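Local coordinates for protein citrate synthase (Sulfolobus solfataricus, PDB 1O7X) that belongs to the citrate synthase family, a largely helical fold, and is found as an assembly of two protein chains, at residues S105-F110 and K117-S122; F110-N115 and A344-Y349; M127-A132 and R144-S149. All coordinates share one frame; numbering follows the deposited sequence.

Interaction 1 (S105-F110 and K117-S122); sequences SIDKNF and KEKAIS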
ATOM      1  N   SER A 105       6.540  -3.574 -11.039  1.00 39.49           N
ATOM      2  CA  SER A 105       6.707  -2.796 -12.256  1.00 42.19           C
ATOM      3  C   SER A 105       7.450  -3.569 -13.318  1.00 44.23           C
ATOM      4  O   SER A 105       7.244  -3.226 -14.485  1.00 46.37           O
ATOM      5  CB  SER A 105       7.252  -1.410 -11.960  1.00 42.07           C
ATOM      6  OG  SER A 105       8.613  -1.384 -11.626  1.00 42.96           O
ATOM      7  N   ILE A 106       8.157  -4.631 -13.039  1.00 46.80           N
ATOM      8  CA  ILE A 106       8.812  -5.436 -14.063  1.00 49.68           C
ATOM      9  C   ILE A 106       7.836  -6.433 -14.672  1.00 53.05           C
ATOM     10  O   ILE A 106       8.005  -6.926 -15.782  1.00 53.97           O
ATOM     11  CB  ILE A 106       9.993  -6.214 -13.435  1.00 48.41           C
ATOM     12  CG1 ILE A 106      11.230  -5.321 -13.286  1.00 47.99           C
ATOM     13  CG2 ILE A 106      10.362  -7.455 -14.208  1.00 47.33           C
ATOM     14  CD1 ILE A 106      12.281  -5.855 -12.341  1.00 46.86           C
ATOM     15  N   ASP A 107       6.781  -6.773 -13.949  1.00 57.62           N
ATOM     16  CA  ASP A 107       5.787  -7.762 -14.344  1.00 61.34           C
ATOM     17  C   ASP A 107       4.687  -7.277 -15.245  1.00 64.00           C
ATOM     18  O   ASP A 107       3.510  -7.642 -15.064  1.00 65.46           O
ATOM     19  CB  ASP A 107       5.277  -8.355 -13.024  1.00 61.47           C
ATOM     20  CG  ASP A 107       4.208  -9.421 -13.012  1.00 61.42           C
ATOM     21  OD1 ASP A 107       4.492 -10.532 -13.513  1.00 61.53           O
ATOM     22  OD2 ASP A 107       3.087  -9.155 -12.505  1.00 60.39           O
ATOM     23  N   LYS A 108       4.933  -6.586 -16.351  1.00 66.99           N
ATOM     24  CA  LYS A 108       3.894  -6.104 -17.258  1.00 69.47           C
ATOM     25  C   LYS A 108       2.902  -7.099 -17.847  1.00 69.95           C
ATOM     26  O   LYS A 108       2.042  -6.661 -18.633  1.00 70.59           O
ATOM     27  CB  LYS A 108       4.576  -5.368 -18.433  1.00 70.38           C
ATOM     28  CG  LYS A 108       4.911  -3.915 -18.190  1.00 71.37           C
ATOM     29  CD  LYS A 108       4.280  -2.995 -19.234  1.00 72.22           C
ATOM     30  CE  LYS A 108       2.973  -2.403 -18.722  1.00 72.89           C
ATOM     31  NZ  LYS A 108       2.630  -1.110 -19.385  1.00 73.19           N
ATOM     32  N   ASN A 109       2.950  -8.397 -17.598  1.00 69.84           N
ATOM     33  CA  ASN A 109       2.044  -9.388 -18.160  1.00 69.30           C
ATOM     34  C   ASN A 109       1.132 -10.023 -17.120  1.00 67.70           C
ATOM     35  O   ASN A 109       1.167 -11.244 -16.902  1.00 68.18           O
ATOM     36  CB  ASN A 109       2.933 -10.434 -18.846  1.00 71.12           C
ATOM     37  CG  ASN A 109       2.221 -11.476 -19.674  1.00 72.61           C
ATOM     38  OD1 ASN A 109       2.719 -12.597 -19.834  1.00 73.63           O
ATOM     39  ND2 ASN A 109       1.043 -11.172 -20.206  1.00 73.23           N
ATOM     40  N   PHE A 110       0.309  -9.243 -16.407  1.00 64.60           N
ATOM     41  CA  PHE A 110      -0.530  -9.844 -15.375  1.00 61.24           C
ATOM     42  C   PHE A 110      -2.012  -9.596 -15.617  1.00 59.27           C
ATOM     43  O   PHE A 110      -2.415  -8.504 -15.993  1.00 59.20           O
ATOM     44  CB  PHE A 110      -0.110  -9.411 -13.952  1.00 60.36           C
ATOM     45  CG  PHE A 110      -1.044 -10.083 -12.970  1.00 59.30           C
ATOM     46  CD1 PHE A 110      -0.955 -11.448 -12.753  1.00 58.85           C
ATOM     47  CD2 PHE A 110      -2.051  -9.363 -12.354  1.00 58.71           C
ATOM     48  CE1 PHE A 110      -1.835 -12.075 -11.893  1.00 58.31           C
ATOM     49  CE2 PHE A 110      -2.932  -9.992 -11.499  1.00 58.47           C
ATOM     50  CZ  PHE A 110      -2.822 -11.346 -11.263  1.00 58.19           C
ATOM     51  N   LYS A 117      -3.758 -18.812  -8.750  1.00 44.68           N
ATOM     52  CA  LYS A 117      -3.078 -19.827  -7.958  1.00 44.92           C
ATOM     53  C   LYS A 117      -1.642 -20.083  -8.376  1.00 44.70           C
ATOM     54  O   LYS A 117      -0.732 -20.118  -7.548  1.00 43.41           O
ATOM     55  CB  LYS A 117      -3.844 -21.153  -8.076  1.00 45.95           C
ATOM     56  CG  LYS A 117      -5.220 -21.061  -7.448  1.00 47.85           C
ATOM     57  CD  LYS A 117      -6.149 -22.124  -8.013  1.00 49.51           C
ATOM     58  CE  LYS A 117      -7.601 -21.666  -7.950  1.00 50.34           C
ATOM     59  NZ  LYS A 117      -8.478 -22.856  -7.726  1.00 51.97           N
ATOM     60  N   GLU A 118      -1.421 -20.233  -9.686  1.00 45.44           N
ATOM     61  CA  GLU A 118      -0.072 -20.468 -10.183  1.00 46.61           C
ATOM     62  C   GLU A 118       0.798 -19.236  -9.948  1.00 44.70           C
ATOM     63  O   GLU A 118       1.965 -19.293  -9.568  1.00 44.10           O
ATOM     64  CB  GLU A 118      -0.088 -20.856 -11.661  1.00 50.33           C
ATOM     65  CG  GLU A 118       1.293 -21.250 -12.170  1.00 54.80           C
ATOM     66  CD  GLU A 118       1.362 -21.630 -13.636  1.00 57.22           C
ATOM     67  OE1 GLU A 118       0.357 -21.512 -14.370  1.00 58.01           O
ATOM     68  OE2 GLU A 118       2.468 -22.062 -14.064  1.00 58.78           O
ATOM     69  N   LYS A 119       0.189 -18.070 -10.151  1.00 42.81           N
ATOM     70  CA  LYS A 119       0.858 -16.791  -9.962  1.00 40.66           C
ATOM     71  C   LYS A 119       1.188 -16.629  -8.494  1.00 38.91           C
ATOM     72  O   LYS A 119       2.316 -16.232  -8.211  1.00 38.47           O
ATOM     73  CB  LYS A 119       0.015 -15.678 -10.539  1.00 41.70           C
ATOM     74  CG  LYS A 119       0.623 -14.395 -11.030  1.00 41.45           C
ATOM     75  CD  LYS A 119       2.100 -14.433 -11.327  1.00 42.21           C
ATOM     76  CE  LYS A 119       2.662 -13.023 -11.420  1.00 42.66           C
ATOM     77  NZ  LYS A 119       2.960 -12.633 -12.824  1.00 43.13           N
ATOM     78  N   ALA A 120       0.283 -16.958  -7.576  1.00 37.55           N
ATOM     79  CA  ALA A 120       0.568 -16.842  -6.143  1.00 35.57           C
ATOM     80  C   ALA A 120       1.710 -17.762  -5.751  1.00 35.38           C
ATOM     81  O   ALA A 120       2.651 -17.399  -5.049  1.00 35.37           O
ATOM     82  CB  ALA A 120      -0.659 -17.093  -5.296  1.00 34.68           C
ATOM     83  N   ILE A 121       1.741 -18.968  -6.304  1.00 36.37           N
ATOM     84  CA  ILE A 121       2.840 -19.915  -6.090  1.00 36.59           C
ATOM     85  C   ILE A 121       4.168 -19.283  -6.517  1.00 35.28           C
ATOM     86  O   ILE A 121       5.157 -19.404  -5.786  1.00 34.38           O
ATOM     87  CB  ILE A 121       2.631 -21.242  -6.850  1.00 37.04           C
ATOM     88  CG1 ILE A 121       1.519 -22.076  -6.193  1.00 35.99           C
ATOM     89  CG2 ILE A 121       3.892 -22.085  -6.989  1.00 36.59           C
ATOM     90  CD1 ILE A 121       0.839 -22.912  -7.268  1.00 36.35           C
ATOM     91  N   SER A 122       4.166 -18.610  -7.673  1.00 34.20           N
ATOM     92  CA  SER A 122       5.404 -18.001  -8.136  1.00 34.96           C
ATOM     93  C   SER A 122       5.834 -16.851  -7.243  1.00 34.41           C
ATOM     94  O   SER A 122       7.037 -16.629  -7.086  1.00 35.52           O
ATOM     95  CB  SER A 122       5.357 -17.588  -9.600  1.00 35.95           C
ATOM     96  OG  SER A 122       4.614 -16.397  -9.752  1.00 38.94           O
TER
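A chi1 of 179° swings the Asp107 carboxylate away from its own amide nitrogen and toward Lys119, whose chain bends at chi2 (19°) and again at chi4 and comes to meet it from the opposite direction. The two close a salt bridge: Lys119 NZ donates to Asp107 OD1 at 2.7 Å. The ammonium arrives on the syn side of that oxygen, 17° out of the carboxylate plane, while Asp107 OD2 stands farther off, at 3.5 Å from Lys119 NZ, so one oxygen carries the bond. Asp107 is the first residue to leave the helix and centres an inverse gamma turn.

Nearer the root of the lysine, Lys119 CG approaches the Phe110 ring obliquely, 3.5 Å from Phe110 CE1, so one chain serves both an apolar and an ionic contact. Inside the helix Ser122 OG bonds back to Lys119 O at 2.8 Å, one turn along.

This is a surface contact that links the exit of helix 92-106 to the first turns of helix 116-138. Helix 202-213 flanks it, with Met202 against both Phe110 and Lys119 and Tyr203 against Asp107; Ser105 and Ile106 pack on Met86 of the second subunit.

Interaction 2 (F110-N115 and A344-Y349); sequences FKWKEN and AHIIEY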
ATOM      1  N   PHE A 110       0.309  -9.243 -16.407  1.00 64.60           N
ATOM      2  CA  PHE A 110      -0.530  -9.844 -15.375  1.00 61.24           C
ATOM      3  C   PHE A 110      -2.012  -9.596 -15.617  1.00 59.27           C
ATOM      4  O   PHE A 110      -2.415  -8.504 -15.993  1.00 59.20           O
ATOM      5  CB  PHE A 110      -0.110  -9.411 -13.952  1.00 60.36           C
ATOM      6  CG  PHE A 110      -1.044 -10.083 -12.970  1.00 59.30           C
ATOM      7  CD1 PHE A 110      -0.955 -11.448 -12.753  1.00 58.85           C
ATOM      8  CD2 PHE A 110      -2.051  -9.363 -12.354  1.00 58.71           C
ATOM      9  CE1 PHE A 110      -1.835 -12.075 -11.893  1.00 58.31           C
ATOM     10  CE2 PHE A 110      -2.932  -9.992 -11.499  1.00 58.47           C
ATOM     11  CZ  PHE A 110      -2.822 -11.346 -11.263  1.00 58.19           C
ATOM     12  N   LYS A 111      -2.834 -10.604 -15.352  1.00 56.83           N
ATOM     13  CA  LYS A 111      -4.267 -10.505 -15.555  1.00 55.19           C
ATOM     14  C   LYS A 111      -5.064 -11.231 -14.487  1.00 52.35           C
ATOM     15  O   LYS A 111      -5.016 -12.468 -14.488  1.00 53.81           O
ATOM     16  CB  LYS A 111      -4.573 -11.198 -16.900  1.00 56.95           C
ATOM     17  CG  LYS A 111      -5.477 -10.425 -17.835  1.00 59.28           C
ATOM     18  CD  LYS A 111      -4.659  -9.726 -18.927  1.00 60.94           C
ATOM     19  CE  LYS A 111      -5.517  -9.331 -20.120  1.00 61.20           C
ATOM     20  NZ  LYS A 111      -6.428 -10.442 -20.537  1.00 61.24           N
ATOM     21  N   TRP A 112      -5.818 -10.578 -13.618  1.00 48.25           N
ATOM     22  CA  TRP A 112      -6.633 -11.319 -12.664  1.00 44.87           C
ATOM     23  C   TRP A 112      -7.457 -12.381 -13.386  1.00 46.12           C
ATOM     24  O   TRP A 112      -7.781 -12.280 -14.568  1.00 46.48           O
ATOM     25  CB  TRP A 112      -7.602 -10.419 -11.888  1.00 39.94           C
ATOM     26  CG  TRP A 112      -6.867  -9.730 -10.782  1.00 36.69           C
ATOM     27  CD1 TRP A 112      -6.385  -8.457 -10.747  1.00 35.35           C
ATOM     28  CD2 TRP A 112      -6.471 -10.341  -9.544  1.00 35.01           C
ATOM     29  NE1 TRP A 112      -5.736  -8.226  -9.562  1.00 33.59           N
ATOM     30  CE2 TRP A 112      -5.780  -9.356  -8.801  1.00 33.55           C
ATOM     31  CE3 TRP A 112      -6.650 -11.620  -9.006  1.00 33.75           C
ATOM     32  CZ2 TRP A 112      -5.271  -9.605  -7.536  1.00 32.80           C
ATOM     33  CZ3 TRP A 112      -6.132 -11.864  -7.748  1.00 33.93           C
ATOM     34  CH2 TRP A 112      -5.465 -10.856  -7.030  1.00 33.63           C
ATOM     35  N   LYS A 113      -7.846 -13.405 -12.644  1.00 47.66           N
ATOM     36  CA  LYS A 113      -8.714 -14.452 -13.114  1.00 49.81           C
ATOM     37  C   LYS A 113      -8.240 -15.124 -14.393  1.00 51.49           C
ATOM     38  O   LYS A 113      -9.006 -15.265 -15.351  1.00 53.84           O
ATOM     39  CB  LYS A 113     -10.142 -13.921 -13.322  1.00 50.33           C
ATOM     40  CG  LYS A 113     -10.844 -13.497 -12.049  1.00 51.49           C
ATOM     41  CD  LYS A 113     -12.331 -13.291 -12.266  1.00 52.73           C
ATOM     42  CE  LYS A 113     -12.700 -11.898 -12.721  1.00 54.51           C
ATOM     43  NZ  LYS A 113     -13.822 -11.888 -13.716  1.00 55.67           N
ATOM     44  N   GLU A 114      -6.991 -15.513 -14.480  1.00 51.95           N
ATOM     45  CA  GLU A 114      -6.441 -16.252 -15.593  1.00 52.39           C
ATOM     46  C   GLU A 114      -5.800 -17.452 -14.852  1.00 52.06           C
ATOM     47  O   GLU A 114      -6.374 -18.529 -14.786  1.00 52.89           O
ATOM     48  CB  GLU A 114      -5.386 -15.591 -16.425  1.00 54.50           C
ATOM     49  CG  GLU A 114      -5.733 -14.479 -17.380  1.00 57.00           C
ATOM     50  CD  GLU A 114      -4.704 -14.358 -18.498  1.00 58.58           C
ATOM     51  OE1 GLU A 114      -3.561 -14.845 -18.329  1.00 58.98           O
ATOM     52  OE2 GLU A 114      -5.053 -13.789 -19.561  1.00 59.57           O
ATOM     53  N   ASN A 115      -4.759 -17.122 -14.087  1.00 50.61           N
ATOM     54  CA  ASN A 115      -4.064 -18.145 -13.320  1.00 49.43           C
ATOM     55  C   ASN A 115      -3.567 -17.685 -11.961  1.00 48.00           C
ATOM     56  O   ASN A 115      -2.402 -17.870 -11.594  1.00 47.79           O
ATOM     57  CB  ASN A 115      -2.927 -18.630 -14.232  1.00 50.73           C
ATOM     58  CG  ASN A 115      -2.817 -20.140 -14.285  1.00 51.66           C
ATOM     59  OD1 ASN A 115      -2.151 -20.676 -15.174  1.00 51.80           O
ATOM     60  ND2 ASN A 115      -3.451 -20.842 -13.344  1.00 52.43           N
ATOM     61  N   ALA A 344      -3.970 -15.721  -0.617  1.00 28.65           N
ATOM     62  CA  ALA A 344      -5.246 -16.416  -0.556  1.00 29.22           C
ATOM     63  C   ALA A 344      -6.430 -15.488  -0.302  1.00 29.33           C
ATOM     64  O   ALA A 344      -7.545 -15.711  -0.789  1.00 29.72           O
ATOM     65  CB  ALA A 344      -5.235 -17.471   0.532  1.00 30.27           C
ATOM     66  N   HIS A 345      -6.214 -14.441   0.474  1.00 29.56           N
ATOM     67  CA  HIS A 345      -7.272 -13.486   0.806  1.00 29.49           C
ATOM     68  C   HIS A 345      -7.661 -12.596  -0.362  1.00 29.04           C
ATOM     69  O   HIS A 345      -8.864 -12.461  -0.642  1.00 29.59           O
ATOM     70  CB  HIS A 345      -6.871 -12.645   2.010  1.00 29.02           C
ATOM     71  CG  HIS A 345      -7.395 -13.215   3.292  1.00 28.74           C
ATOM     72  ND1 HIS A 345      -8.748 -13.265   3.565  1.00 28.43           N
ATOM     73  CD2 HIS A 345      -6.753 -13.745   4.356  1.00 28.25           C
ATOM     74  CE1 HIS A 345      -8.908 -13.790   4.770  1.00 28.35           C
ATOM     75  NE2 HIS A 345      -7.721 -14.080   5.266  1.00 27.98           N
ATOM     76  N   ILE A 346      -6.660 -12.065  -1.062  1.00 28.18           N
ATOM     77  CA  ILE A 346      -6.990 -11.227  -2.229  1.00 28.06           C
ATOM     78  C   ILE A 346      -7.542 -12.124  -3.329  1.00 28.96           C
ATOM     79  O   ILE A 346      -8.510 -11.725  -3.983  1.00 29.78           O
ATOM     80  CB  ILE A 346      -5.824 -10.362  -2.737  1.00 27.09           C
ATOM     81  CG1 ILE A 346      -4.702 -11.218  -3.296  1.00 26.38           C
ATOM     82  CG2 ILE A 346      -5.338  -9.465  -1.600  1.00 26.08           C
ATOM     83  CD1 ILE A 346      -3.445 -10.484  -3.656  1.00 27.81           C
ATOM     84  N   ILE A 347      -7.015 -13.349  -3.468  1.00 29.55           N
ATOM     85  CA  ILE A 347      -7.556 -14.223  -4.491  1.00 31.03           C
ATOM     86  C   ILE A 347      -9.008 -14.572  -4.156  1.00 31.82           C
ATOM     87  O   ILE A 347      -9.895 -14.472  -5.014  1.00 32.20           O
ATOM     88  CB  ILE A 347      -6.724 -15.483  -4.767  1.00 31.20           C
ATOM     89  CG1 ILE A 347      -5.292 -15.106  -5.100  1.00 30.62           C
ATOM     90  CG2 ILE A 347      -7.365 -16.259  -5.937  1.00 31.20           C
ATOM     91  CD1 ILE A 347      -4.328 -16.164  -5.554  1.00 29.70           C
ATOM     92  N   GLU A 348      -9.280 -14.917  -2.897  1.00 31.48           N
ATOM     93  CA  GLU A 348     -10.652 -15.254  -2.515  1.00 30.93           C
ATOM     94  C   GLU A 348     -11.572 -14.076  -2.816  1.00 29.61           C
ATOM     95  O   GLU A 348     -12.692 -14.249  -3.270  1.00 27.99           O
ATOM     96  CB  GLU A 348     -10.730 -15.651  -1.043  1.00 32.08           C
ATOM     97  CG  GLU A 348     -12.143 -15.779  -0.504  1.00 33.68           C
ATOM     98  CD  GLU A 348     -12.164 -16.413   0.873  1.00 35.64           C
ATOM     99  OE1 GLU A 348     -11.624 -15.782   1.802  1.00 36.40           O
ATOM    100  OE2 GLU A 348     -12.714 -17.530   1.038  1.00 36.58           O
ATOM    101  N   TYR A 349     -11.082 -12.881  -2.483  1.00 28.80           N
ATOM    102  CA  TYR A 349     -11.783 -11.626  -2.707  1.00 27.04           C
ATOM    103  C   TYR A 349     -12.053 -11.335  -4.173  1.00 26.91           C
ATOM    104  O   TYR A 349     -13.208 -11.156  -4.537  1.00 26.00           O
ATOM    105  CB  TYR A 349     -10.990 -10.486  -2.051  1.00 24.87           C
ATOM    106  CG  TYR A 349     -11.788  -9.201  -2.003  1.00 22.98           C
ATOM    107  CD1 TYR A 349     -12.773  -9.033  -1.052  1.00 21.76           C
ATOM    108  CD2 TYR A 349     -11.575  -8.182  -2.934  1.00 22.64           C
ATOM    109  CE1 TYR A 349     -13.520  -7.879  -0.992  1.00 21.25           C
ATOM    110  CE2 TYR A 349     -12.323  -7.021  -2.875  1.00 21.72           C
ATOM    111  CZ  TYR A 349     -13.283  -6.865  -1.900  1.00 21.12           C
ATOM    112  OH  TYR A 349     -14.046  -5.729  -1.845  1.00 20.03           O
TER
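The indole of Trp112 meets Ile346 with the rim of its six-membered ring, while one of its faces receives Phe110: CE2 of that phenyl stands 3.7 Å above the indole plane, offset toward the rim. Phe110 in turn has NE1 of Trp112 in plane at its edge, which makes the two rings a T-shaped, edge-to-face pair within the loop. At the far edge of the indole, Ile346 CD1 lies in the ring plane, 4.0 Å from Trp112 CH2, and Ile346 CG1 sits near that plane, 3.8 Å from the same carbon. The isoleucine chain crosses the indole at about a right angle, and a chi1 of 66°, with CG1 between the backbone N and the carbonyl carbon, brings CG1 and CD1 together to that edge.

Ile347 comes in from the next helix position. Its CA stands obliquely to the ring, 4.3 Å from Trp112 CZ3, and its CG1 is equally far from that carbon, a looser touch.

No hydrogen bond crosses between 110-115 and 344-349; the contact is apolar packing. The polar atom of the indole is satisfied elsewhere, since Trp112 NE1 bonds to Ser200 O. That bond at the pyrrole side, with Phe110 on a face and Ile346 at the six-membered edge, limits how the ring can turn.

In the fold, Trp112 reaches from the loop joining helix 92-106 to helix 116-138 across to helix 330-352. Ile346 also packs on Ala192 and Ala196 of helix 187-197, and Met202 of helix 202-213 touches both it and Trp112. Ile347 also packs on Asp116 and Ala120, at the start of helix 116-138.

Interaction 3 (M127-A132 and R144-S149); sequences MATLVA and RIPEPS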
ATOM      1  N   MET A 127       9.249 -14.336  -2.738  1.00 29.95           N
ATOM      2  CA  MET A 127       9.321 -13.718  -1.427  1.00 31.03           C
ATOM      3  C   MET A 127      10.437 -14.363  -0.601  1.00 31.36           C
ATOM      4  O   MET A 127      11.260 -13.670   0.005  1.00 30.98           O
ATOM      5  CB  MET A 127       8.006 -13.766  -0.648  1.00 32.06           C
ATOM      6  CG  MET A 127       7.107 -12.568  -0.863  1.00 32.96           C
ATOM      7  SD  MET A 127       7.466 -11.042   0.005  1.00 31.48           S
ATOM      8  CE  MET A 127       9.214 -11.078   0.292  1.00 31.37           C
ATOM      9  N   ALA A 128      10.563 -15.694  -0.657  1.00 31.14           N
ATOM     10  CA  ALA A 128      11.691 -16.328   0.024  1.00 31.30           C
ATOM     11  C   ALA A 128      13.014 -15.713  -0.413  1.00 30.17           C
ATOM     12  O   ALA A 128      13.890 -15.461   0.429  1.00 30.25           O
ATOM     13  CB  ALA A 128      11.692 -17.829  -0.198  1.00 32.86           C
ATOM     14  N   THR A 129      13.218 -15.503  -1.704  1.00 29.72           N
ATOM     15  CA  THR A 129      14.442 -14.874  -2.218  1.00 29.53           C
ATOM     16  C   THR A 129      14.599 -13.450  -1.674  1.00 28.36           C
ATOM     17  O   THR A 129      15.658 -13.072  -1.161  1.00 26.86           O
ATOM     18  CB  THR A 129      14.410 -14.870  -3.761  1.00 29.75           C
ATOM     19  OG1 THR A 129      14.438 -16.242  -4.178  1.00 30.46           O
ATOM     20  CG2 THR A 129      15.565 -14.142  -4.399  1.00 29.78           C
ATOM     21  N   LEU A 130      13.506 -12.679  -1.710  1.00 27.19           N
ATOM     22  CA  LEU A 130      13.517 -11.321  -1.198  1.00 27.45           C
ATOM     23  C   LEU A 130      13.985 -11.331   0.249  1.00 27.98           C
ATOM     24  O   LEU A 130      15.043 -10.789   0.609  1.00 28.30           O
ATOM     25  CB  LEU A 130      12.178 -10.609  -1.390  1.00 27.99           C
ATOM     26  CG  LEU A 130      11.866 -10.061  -2.798  1.00 28.47           C
ATOM     27  CD1 LEU A 130      10.576  -9.245  -2.841  1.00 26.80           C
ATOM     28  CD2 LEU A 130      13.000  -9.197  -3.339  1.00 27.87           C
ATOM     29  N   VAL A 131      13.233 -12.023   1.100  1.00 27.55           N
ATOM     30  CA  VAL A 131      13.553 -12.143   2.514  1.00 26.45           C
ATOM     31  C   VAL A 131      14.968 -12.625   2.756  1.00 27.86           C
ATOM     32  O   VAL A 131      15.747 -12.065   3.559  1.00 29.01           O
ATOM     33  CB  VAL A 131      12.529 -13.082   3.150  1.00 25.38           C
ATOM     34  CG1 VAL A 131      12.712 -13.170   4.651  1.00 26.50           C
ATOM     35  CG2 VAL A 131      11.142 -12.555   2.821  1.00 25.46           C
ATOM     36  N   ALA A 132      15.386 -13.659   2.018  1.00 27.85           N
ATOM     37  CA  ALA A 132      16.757 -14.145   2.212  1.00 27.79           C
ATOM     38  C   ALA A 132      17.733 -13.014   1.943  1.00 27.64           C
ATOM     39  O   ALA A 132      18.604 -12.767   2.781  1.00 26.51           O
ATOM     40  CB  ALA A 132      16.980 -15.367   1.342  1.00 28.50           C
ATOM     41  N   ARG A 144      22.372 -14.151  -2.409  1.00 43.96           N
ATOM     42  CA  ARG A 144      22.252 -15.574  -2.662  1.00 44.60           C
ATOM     43  C   ARG A 144      20.800 -15.934  -2.943  1.00 44.29           C
ATOM     44  O   ARG A 144      19.849 -15.582  -2.248  1.00 44.14           O
ATOM     45  CB  ARG A 144      22.818 -16.355  -1.485  1.00 47.18           C
ATOM     46  CG  ARG A 144      23.033 -17.843  -1.718  1.00 49.44           C
ATOM     47  CD  ARG A 144      24.052 -18.409  -0.729  1.00 51.21           C
ATOM     48  NE  ARG A 144      24.719 -19.585  -1.264  1.00 52.70           N
ATOM     49  CZ  ARG A 144      24.626 -20.852  -0.909  1.00 53.84           C
ATOM     50  NH1 ARG A 144      23.834 -21.263   0.073  1.00 54.52           N
ATOM     51  NH2 ARG A 144      25.344 -21.766  -1.559  1.00 54.79           N
ATOM     52  N   ILE A 145      20.608 -16.665  -4.036  1.00 43.88           N
ATOM     53  CA  ILE A 145      19.303 -17.120  -4.498  1.00 42.44           C
ATOM     54  C   ILE A 145      19.051 -18.569  -4.097  1.00 41.96           C
ATOM     55  O   ILE A 145      19.898 -19.430  -4.292  1.00 40.95           O
ATOM     56  CB  ILE A 145      19.267 -17.044  -6.047  1.00 41.84           C
ATOM     57  CG1 ILE A 145      19.771 -15.683  -6.510  1.00 41.65           C
ATOM     58  CG2 ILE A 145      17.897 -17.390  -6.601  1.00 41.25           C
ATOM     59  CD1 ILE A 145      18.788 -14.570  -6.735  1.00 41.66           C
ATOM     60  N   PRO A 146      17.872 -18.867  -3.576  1.00 42.15           N
ATOM     61  CA  PRO A 146      17.491 -20.200  -3.191  1.00 42.83           C
ATOM     62  C   PRO A 146      17.591 -21.167  -4.356  1.00 44.43           C
ATOM     63  O   PRO A 146      17.077 -20.859  -5.436  1.00 45.53           O
ATOM     64  CB  PRO A 146      16.035 -20.100  -2.763  1.00 41.74           C
ATOM     65  CG  PRO A 146      15.888 -18.681  -2.372  1.00 42.43           C
ATOM     66  CD  PRO A 146      16.787 -17.899  -3.302  1.00 42.48           C
ATOM     67  N   GLU A 147      18.194 -22.329  -4.118  1.00 46.03           N
ATOM     68  CA  GLU A 147      18.249 -23.356  -5.152  1.00 46.36           C
ATOM     69  C   GLU A 147      17.172 -24.406  -4.865  1.00 46.01           C
ATOM     70  O   GLU A 147      16.729 -24.573  -3.729  1.00 45.67           O
ATOM     71  CB  GLU A 147      19.567 -24.104  -5.213  1.00 47.22           C
ATOM     72  CG  GLU A 147      20.828 -23.283  -5.370  1.00 49.26           C
ATOM     73  CD  GLU A 147      21.977 -23.867  -4.561  1.00 50.93           C
ATOM     74  OE1 GLU A 147      21.783 -24.943  -3.941  1.00 51.23           O
ATOM     75  OE2 GLU A 147      23.056 -23.222  -4.553  1.00 51.70           O
ATOM     76  N   PRO A 148      16.819 -25.121  -5.915  1.00 46.14           N
ATOM     77  CA  PRO A 148      15.843 -26.188  -5.795  1.00 46.51           C
ATOM     78  C   PRO A 148      16.336 -27.179  -4.747  1.00 47.47           C
ATOM     79  O   PRO A 148      17.522 -27.472  -4.623  1.00 47.58           O
ATOM     80  CB  PRO A 148      15.748 -26.762  -7.188  1.00 46.33           C
ATOM     81  CG  PRO A 148      16.246 -25.689  -8.105  1.00 46.31           C
ATOM     82  CD  PRO A 148      17.309 -24.977  -7.304  1.00 46.46           C
ATOM     83  N   SER A 149      15.411 -27.678  -3.939  1.00 48.11           N
ATOM     84  CA  SER A 149      15.666 -28.642  -2.894  1.00 47.86           C
ATOM     85  C   SER A 149      14.358 -29.375  -2.577  1.00 48.84           C
ATOM     86  O   SER A 149      13.304 -29.125  -3.156  1.00 47.11           O
ATOM     87  CB  SER A 149      16.274 -28.029  -1.647  1.00 47.54           C
ATOM     88  OG  SER A 149      15.432 -27.996  -0.510  1.00 46.41           O
TER
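Thr129 and Ile145 bring their CA atoms to 5.8 Å where the extended run 144-149 passes the helical turn 127-132. The side chain of Thr129 does the work on the helix: OG1 faces Pro146, while CG2 reaches Ile145 CD1 and also borders Pro146 CD. The hydroxyl oxygen, anti to the carbonyl carbon (chi1 -65°), is 3.4 Å from Pro146 CG and nearer still to CD; at 2.7 Å resolution little should be read into how short that approach is. The methyl, Thr129 CG2, touches Ile145 CD1 at 4.0 Å and lies 4.1 Å from Pro146 CD. Thr129 is thus packed against carbon on both branches, and no hydrogen bond runs directly between the two segments. Its hydroxyl finds its partner beyond them, at Tyr73 O.

This is helix-to-loop packing within the helical citrate synthase fold: after helix 116-138 ends, the chain turns back and passes across one turn of the same helix on its way to helix 152-161. Pro146 and Pro148 both have polyproline-like backbone angles, in keeping with an extended connection. Asn133 spans the two sides, its ND2 donating to Thr129 O and to Arg144 O, so backbone carbonyls of helix and loop share one amide. Ile145 also rests on Leu80 of helix 77-85, and Pro146 on Tyr73.

Helix 116-138 is common to interactions 1 and 3: interaction 1 uses its first turns, interaction 3 a later part, with centres about 17 Å apart and nearest atoms about 5 Å apart. Interactions 1 and 2 are closer neighbours, about 10 Å between centres. Phe110 belongs to both, touching Lys119 in one and lying against Trp112 in the other, and the two meet directly where Ala120 CB packs on Ile347 CD1 at 3.8 Å. The loop between helices 92-106 and 116-138 is therefore held at two successive places, first on the helix that follows it and then on the distant helix 330-352. Interaction 3 stands apart from interaction 2, about 24 Å between centres, and ties the same long helix to the connection that follows it.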